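Local coordinates for protein pyridoxamine 5-phosphate-dependent dehydrase (PDB 3B8X) that removes the C3'-hydroxyl of GDP-4-keto-6-deoxy-D-mannose by a coupled transamination and deoxygenation, a step in the biosynthesis of L-colitose for the bacterial O-antigen, at residues R76-G80 with Y100-V104; D288-L292 with R386-K390. The protein carries 1 engineered substitution. Where two conformers were deposited one is given. Residue numbers count along the deposited sequence, not the author numbering.

Interaction 1 of 2, residues R76-G80 with Y100-V104; sequences RLKKG and YGLRV
L77 to K79 run extended past the turn that leads from a helix end into a strand, and G80 turns with a positive phi (78/-6); the end-to-end directions of 77-80 and 100-103 lie 59° apart. L77 (phi/psi -147/159, rotamer mt) aims at the other segment, its CD1 3.9 Å from L102 CD1. The CA-to-CB bond of K78 points away, and its NZ forms a salt bridge with D81, while K78 O lies 3.6 Å from L102 CD2. K79 (-54/145) stands opposite G101, CA to CA 5.0 Å; K79 CA makes a CH...O contact of 3.6 Å with G101 O. G80 N donates the one hydrogen bond between the segments to G101 O (2.7 Å, 172°). G80 CA is 4.6 Å from L102 CA, and G80 O 3.4 Å from R103 CB. G101 (58/37) is the C' residue of a Schellman motif closing helix 91-99. The contact ends a beta-alpha-beta crossover: helix 91-99 turns back into strand 103-107 beside the loop entering parallel neighbour 82-86, and L102 packs between 82-86 and helix 58-68.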
ATOM      1  N   ARG B  76      16.498  15.397   1.865  1.00 16.05           N
ATOM      2  CA  ARG B  76      16.009  16.470   1.021  1.00 15.65           C
ATOM      3  C   ARG B  76      14.784  17.219   1.511  1.00 17.03           C
ATOM      4  O   ARG B  76      14.510  18.303   1.004  1.00 14.55           O
ATOM      5  CB  ARG B  76      15.869  16.003  -0.403  1.00  5.21           C
ATOM      6  CG  ARG B  76      17.190  15.974  -1.143  1.00 15.18           C
ATOM      7  CD  ARG B  76      17.423  14.647  -1.809  1.00 31.72           C
ATOM      8  NE  ARG B  76      17.888  14.869  -3.175  1.00 77.17           N
ATOM      9  CZ  ARG B  76      18.662  14.044  -3.877  1.00 99.89           C
ATOM     10  NH1 ARG B  76      19.080  12.877  -3.378  1.00 37.26           N
ATOM     11  NH2 ARG B  76      19.009  14.389  -5.109  1.00 53.17           N
ATOM     12  N   LEU B  77      14.078  16.667   2.501  1.00 18.27           N
ATOM     13  CA  LEU B  77      12.922  17.324   3.129  1.00  9.52           C
ATOM     14  C   LEU B  77      12.936  16.885   4.567  1.00 20.86           C
ATOM     15  O   LEU B  77      13.530  15.844   4.875  1.00 16.26           O
ATOM     16  CB  LEU B  77      11.555  16.929   2.502  1.00 15.72           C
ATOM     17  CG  LEU B  77      11.174  17.380   1.073  1.00 16.48           C
ATOM     18  CD1 LEU B  77       9.806  16.801   0.677  1.00 16.10           C
ATOM     19  CD2 LEU B  77      11.135  18.899   0.925  1.00 10.82           C
ATOM     20  N   LYS B  78      12.262  17.668   5.418  1.00 12.83           N
ATOM     21  CA  LYS B  78      12.104  17.413   6.849  1.00 12.23           C
ATOM     22  C   LYS B  78      10.737  17.951   7.254  1.00 17.88           C
ATOM     23  O   LYS B  78      10.127  18.714   6.510  1.00 11.10           O
ATOM     24  CB  LYS B  78      13.198  18.088   7.646  1.00 19.64           C
ATOM     25  CG  LYS B  78      12.974  19.549   7.781  1.00 21.86           C
ATOM     26  CD  LYS B  78      14.196  20.180   8.425  1.00 35.73           C
ATOM     27  CE  LYS B  78      14.004  21.681   8.562  1.00 24.40           C
ATOM     28  NZ  LYS B  78      14.289  22.447   7.303  1.00 21.51           N
ATOM     29  N   LYS B  79      10.246  17.554   8.422  1.00 14.57           N
ATOM     30  CA  LYS B  79       8.918  17.969   8.876  1.00 22.63           C
ATOM     31  C   LYS B  79       8.835  19.483   8.826  1.00 50.90           C
ATOM     32  O   LYS B  79       9.837  20.138   9.099  1.00 18.33           O
ATOM     33  CB  LYS B  79       8.663  17.498  10.317  1.00 26.80           C
ATOM     34  CG  LYS B  79       8.157  16.054  10.439  1.00 24.21           C
ATOM     35  CD  LYS B  79       7.299  15.864  11.674  1.00 99.89           C
ATOM     36  CE  LYS B  79       7.740  14.632  12.448  1.00 99.89           C
ATOM     37  NZ  LYS B  79       7.120  14.553  13.807  1.00 99.89           N
ATOM     38  N   GLY B  80       7.653  20.018   8.495  1.00 22.54           N
ATOM     39  CA  GLY B  80       7.389  21.454   8.411  1.00 14.42           C
ATOM     40  C   GLY B  80       7.911  22.095   7.132  1.00 16.05           C
ATOM     41  O   GLY B  80       7.668  23.277   6.890  1.00 17.01           O
ATOM     42  N   TYR B 100       3.742  12.927   5.926  1.00 19.10           N
ATOM     43  CA  TYR B 100       5.147  13.200   6.234  1.00 10.85           C
ATOM     44  C   TYR B 100       5.374  14.527   6.927  1.00 18.77           C
ATOM     45  O   TYR B 100       6.498  15.007   6.990  1.00 12.34           O
ATOM     46  CB  TYR B 100       6.046  13.027   5.023  1.00  6.87           C
ATOM     47  CG  TYR B 100       6.253  11.543   4.797  1.00 23.13           C
ATOM     48  CD1 TYR B 100       5.225  10.747   4.267  1.00 15.31           C
ATOM     49  CD2 TYR B 100       7.414  10.914   5.256  1.00 10.54           C
ATOM     50  CE1 TYR B 100       5.369   9.363   4.169  1.00 10.07           C
ATOM     51  CE2 TYR B 100       7.540   9.549   5.198  1.00  6.40           C
ATOM     52  CZ  TYR B 100       6.525   8.780   4.664  1.00  7.26           C
ATOM     53  OH  TYR B 100       6.759   7.432   4.536  1.00 14.76           O
ATOM     54  N   GLY B 101       4.279  15.084   7.445  1.00 14.39           N
ATOM     55  CA  GLY B 101       4.285  16.341   8.198  1.00 10.29           C
ATOM     56  C   GLY B 101       4.830  17.568   7.475  1.00 22.67           C
ATOM     57  O   GLY B 101       5.459  18.420   8.090  1.00 14.51           O
ATOM     58  N   LEU B 102       4.565  17.684   6.183  1.00 25.54           N
ATOM     59  CA  LEU B 102       5.019  18.845   5.440  1.00 15.54           C
ATOM     60  C   LEU B 102       4.047  20.040   5.543  1.00 17.41           C
ATOM     61  O   LEU B 102       2.874  19.893   5.884  1.00 12.13           O
ATOM     62  CB  LEU B 102       5.279  18.481   3.985  1.00 12.25           C
ATOM     63  CG  LEU B 102       6.387  17.459   3.749  1.00  9.43           C
ATOM     64  CD1 LEU B 102       6.210  16.948   2.271  1.00 15.74           C
ATOM     65  CD2 LEU B 102       7.727  18.133   3.939  1.00 10.26           C
ATOM     66  N   ARG B 103       4.540  21.242   5.281  1.00 20.67           N
ATOM     67  CA  ARG B 103       3.655  22.406   5.307  1.00 13.74           C
ATOM     68  C   ARG B 103       3.198  22.528   3.856  1.00  9.27           C
ATOM     69  O   ARG B 103       4.023  22.765   2.990  1.00 15.64           O
ATOM     70  CB  ARG B 103       4.463  23.655   5.704  1.00 17.21           C
ATOM     71  CG  ARG B 103       3.689  24.974   5.684  1.00 34.94           C
ATOM     72  CD  ARG B 103       2.351  24.843   6.408  1.00 99.89           C
ATOM     73  NE  ARG B 103       1.701  26.122   6.703  1.00 33.03           N
ATOM     74  CZ  ARG B 103       2.284  27.122   7.349  1.00 99.89           C
ATOM     75  NH1 ARG B 103       3.545  27.008   7.748  1.00 99.89           N
ATOM     76  NH2 ARG B 103       1.607  28.237   7.590  1.00 99.89           N
ATOM     77  N   VAL B 104       1.909  22.301   3.599  1.00 12.12           N
ATOM     78  CA  VAL B 104       1.392  22.361   2.237  1.00 17.37           C
ATOM     79  C   VAL B 104       0.899  23.761   1.882  1.00 14.28           C
ATOM     80  O   VAL B 104       0.091  24.302   2.636  1.00 15.03           O
ATOM     81  CB  VAL B 104       0.201  21.377   2.056  1.00  9.35           C
ATOM     82  CG1 VAL B 104      -0.314  21.370   0.591  1.00 13.75           C
ATOM     83  CG2 VAL B 104       0.628  19.940   2.486  1.00 14.12           C
TER

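Interaction 2 of 2, residues D288-L292 with R386-K390; sequences DHPYL and REVLK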
ATOM      1  N   ASP B 288     -16.973  25.934 -30.308  1.00 26.56           N
ATOM      2  CA  ASP B 288     -17.728  27.151 -30.070  1.00 53.65           C
ATOM      3  C   ASP B 288     -18.964  26.836 -29.253  1.00 22.39           C
ATOM      4  O   ASP B 288     -20.048  27.352 -29.501  1.00 34.38           O
ATOM      5  CB  ASP B 288     -18.118  27.810 -31.386  1.00 99.89           C
ATOM      6  CG  ASP B 288     -16.953  28.510 -32.041  1.00 99.89           C
ATOM      7  OD1 ASP B 288     -16.435  29.483 -31.438  1.00 99.89           O
ATOM      8  OD2 ASP B 288     -16.563  28.059 -33.146  1.00 65.10           O
ATOM      9  N   HIS B 289     -18.818  25.964 -28.283  1.00 14.25           N
ATOM     10  CA  HIS B 289     -19.990  25.619 -27.543  1.00 12.74           C
ATOM     11  C   HIS B 289     -20.522  26.871 -26.883  1.00 16.47           C
ATOM     12  O   HIS B 289     -19.739  27.712 -26.396  1.00 19.71           O
ATOM     13  CB  HIS B 289     -19.706  24.499 -26.552  1.00  9.24           C
ATOM     14  CG  HIS B 289     -20.938  23.781 -26.107  1.00  6.41           C
ATOM     15  ND1 HIS B 289     -21.803  24.319 -25.185  1.00 17.22           N
ATOM     16  CD2 HIS B 289     -21.489  22.614 -26.511  1.00 21.06           C
ATOM     17  CE1 HIS B 289     -22.809  23.484 -24.998  1.00 15.42           C
ATOM     18  NE2 HIS B 289     -22.647  22.446 -25.795  1.00  9.50           N
ATOM     19  N   PRO B 290     -21.846  27.026 -26.924  1.00 18.43           N
ATOM     20  CA  PRO B 290     -22.498  28.213 -26.378  1.00  9.20           C
ATOM     21  C   PRO B 290     -22.451  28.295 -24.871  1.00 29.22           C
ATOM     22  O   PRO B 290     -22.629  29.368 -24.330  1.00 26.35           O
ATOM     23  CB  PRO B 290     -23.967  28.060 -26.810  1.00 21.60           C
ATOM     24  CG  PRO B 290     -24.147  26.573 -26.914  1.00 22.88           C
ATOM     25  CD  PRO B 290     -22.836  26.122 -27.546  1.00 21.51           C
ATOM     26  N   TYR B 291     -22.284  27.182 -24.172  1.00 23.84           N
ATOM     27  CA  TYR B 291     -22.264  27.298 -22.714  1.00 12.00           C
ATOM     28  C   TYR B 291     -21.223  26.467 -21.983  1.00 15.34           C
ATOM     29  O   TYR B 291     -21.242  26.389 -20.744  1.00 17.29           O
ATOM     30  CB  TYR B 291     -23.658  27.107 -22.102  1.00 33.34           C
ATOM     31  CG  TYR B 291     -24.307  25.773 -22.403  1.00 34.97           C
ATOM     32  CD1 TYR B 291     -23.973  24.627 -21.675  1.00 22.01           C
ATOM     33  CD2 TYR B 291     -25.288  25.674 -23.385  1.00 15.72           C
ATOM     34  CE1 TYR B 291     -24.629  23.404 -21.904  1.00 17.15           C
ATOM     35  CE2 TYR B 291     -25.906  24.439 -23.667  1.00 10.67           C
ATOM     36  CZ  TYR B 291     -25.601  23.335 -22.899  1.00  7.93           C
ATOM     37  OH  TYR B 291     -26.214  22.144 -23.190  1.00 14.86           O
ATOM     38  N   LEU B 292     -20.343  25.825 -22.743  1.00 15.27           N
ATOM     39  CA  LEU B 292     -19.328  25.008 -22.102  1.00 15.34           C
ATOM     40  C   LEU B 292     -17.933  25.281 -22.620  1.00 12.30           C
ATOM     41  O   LEU B 292     -17.752  25.319 -23.842  1.00 12.59           O
ATOM     42  CB  LEU B 292     -19.627  23.529 -22.300  1.00 18.44           C
ATOM     43  CG  LEU B 292     -20.972  22.959 -21.854  1.00 12.57           C
ATOM     44  CD1 LEU B 292     -21.089  21.512 -22.415  1.00 15.33           C
ATOM     45  CD2 LEU B 292     -20.986  22.903 -20.404  1.00  8.16           C
ATOM     46  N   ARG B 386     -22.359  15.710 -28.038  1.00 14.41           N
ATOM     47  CA  ARG B 386     -22.663  17.045 -28.578  1.00  8.51           C
ATOM     48  C   ARG B 386     -24.168  17.342 -28.753  1.00 13.78           C
ATOM     49  O   ARG B 386     -24.626  18.470 -28.502  1.00 19.28           O
ATOM     50  CB  ARG B 386     -21.831  17.333 -29.827  1.00 12.68           C
ATOM     51  CG  ARG B 386     -21.891  18.765 -30.360  1.00 19.06           C
ATOM     52  CD  ARG B 386     -21.281  19.801 -29.442  1.00 17.66           C
ATOM     53  NE  ARG B 386     -21.541  21.178 -29.891  1.00 17.55           N
ATOM     54  CZ  ARG B 386     -22.667  21.859 -29.662  1.00 24.17           C
ATOM     55  NH1 ARG B 386     -23.718  21.308 -29.071  1.00 15.37           N
ATOM     56  NH2 ARG B 386     -22.771  23.106 -30.071  1.00 20.03           N
ATOM     57  N   GLU B 387     -24.947  16.322 -29.119  1.00  8.83           N
ATOM     58  CA  GLU B 387     -26.395  16.438 -29.236  0.50 19.34           C
ATOM     59  C   GLU B 387     -27.030  16.544 -27.845  1.00 35.49           C
ATOM     60  O   GLU B 387     -27.973  17.265 -27.617  1.00 12.66           O
ATOM     61  CB  GLU B 387     -26.956  15.199 -29.931  0.50 38.37           C
ATOM     62  CG  GLU B 387     -28.469  15.192 -30.039  0.50 67.40           C
ATOM     63  CD  GLU B 387     -28.964  16.227 -31.030  0.50 57.19           C
ATOM     64  OE1 GLU B 387     -28.156  16.643 -31.886  0.50 99.89           O
ATOM     65  OE2 GLU B 387     -30.146  16.631 -30.950  0.50 20.96           O
ATOM     66  N   VAL B 388     -26.515  15.792 -26.893  1.00 14.33           N
ATOM     67  CA  VAL B 388     -27.048  15.831 -25.526  1.00 18.31           C
ATOM     68  C   VAL B 388     -26.787  17.182 -24.833  1.00 29.78           C
ATOM     69  O   VAL B 388     -27.636  17.702 -24.107  1.00 27.90           O
ATOM     70  CB  VAL B 388     -26.375  14.730 -24.688  1.00 28.10           C
ATOM     71  CG1 VAL B 388     -26.819  14.751 -23.249  1.00 14.93           C
ATOM     72  CG2 VAL B 388     -26.598  13.366 -25.328  1.00 27.45           C
ATOM     73  N   LEU B 389     -25.589  17.723 -25.022  1.00 20.71           N
ATOM     74  CA  LEU B 389     -25.198  18.994 -24.424  1.00 15.47           C
ATOM     75  C   LEU B 389     -25.443  20.127 -25.429  1.00 14.89           C
ATOM     76  O   LEU B 389     -24.546  20.888 -25.787  1.00 22.87           O
ATOM     77  CB  LEU B 389     -23.725  18.927 -24.052  1.00 11.38           C
ATOM     78  CG  LEU B 389     -23.471  17.826 -23.022  1.00 19.88           C
ATOM     79  CD1 LEU B 389     -21.980  17.555 -22.929  1.00  6.55           C
ATOM     80  CD2 LEU B 389     -23.973  18.268 -21.655  1.00 15.35           C
ATOM     81  N   LYS B 390     -26.668  20.194 -25.909  1.00 32.73           N
ATOM     82  CA  LYS B 390     -27.039  21.195 -26.876  1.00 32.03           C
ATOM     83  C   LYS B 390     -27.736  22.369 -26.154  1.00 43.27           C
ATOM     84  O   LYS B 390     -28.205  22.100 -25.024  1.00 21.95           O
ATOM     85  CB  LYS B 390     -27.960  20.583 -27.944  1.00 21.32           C
ATOM     86  CG  LYS B 390     -27.582  21.007 -29.358  1.00 99.89           C
ATOM     87  CD  LYS B 390     -27.979  22.466 -29.584  1.00 99.89           C
ATOM     88  CE  LYS B 390     -27.436  23.059 -30.896  1.00 99.89           C
ATOM     89  NZ  LYS B 390     -27.941  24.451 -31.175  1.00 99.89           N
ATOM     90  OXT LYS B 390     -27.749  23.453 -26.740  1.00 44.29           O
TER
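The last residues of the chain, just past helix 379-388, are held by two aromatic side chains of the loop 288-292. H289 uses both ring nitrogens. H289 NE2 donates a very short hydrogen bond of 2.5 Å to the carbonyl O of L389, which lies at the ring edge; H289 ND1 accepts 3.1 Å from Y291 N and, weakly, 3.2 Å from L292 N. The imidazole therefore ties its own loop into a turn while reaching across to the C-terminal tail. Y291 OH donates 2.7 Å to O of K390, one of the two oxygens of the terminal carboxylate. Y291 OH is also 3.3 Å from L389 O, but the angle is too poor for a hydrogen bond. The tail's own K390 N makes a weak 3.2 Å bond to V388 O. H289 CD2 lies over one face of the R386 guanidinium, 3.4 Å from R386 CZ, and R386 NE donates weakly to the carbonyl of K285 near the end of helix 255-286. The apolar side of the contact is L292 CD1 against L389 CB at 4.0 Å; both leucines also pack on F308 and L321. The end of the last helix and the terminal residues are thus packed and hydrogen-bonded against the loop that leads into strand 292-293, at the border of the small antiparallel sheet.

Interactions 1 and 2 lie on opposite sides of the chain's centre, with centres 44 Å apart and nearest atoms about 29 Å apart, and share no secondary-structure element. Both are partly buried: each has a leucine pair at its buried side and more exposed residues at its margin. The donors differ. In 76-80 with 100-104 a backbone amide bonds to a carbonyl just past a helix; in 288-292 with 386-390 a histidine donates to such a carbonyl and a tyrosine to the terminal carboxylate. Interaction 1 belongs to the large mixed sheet, joining the approaches to two neighbouring parallel strands close in sequence; interaction 2 borders the small antiparallel sheet and brings together segments 94 residues apart, one of them the chain's end.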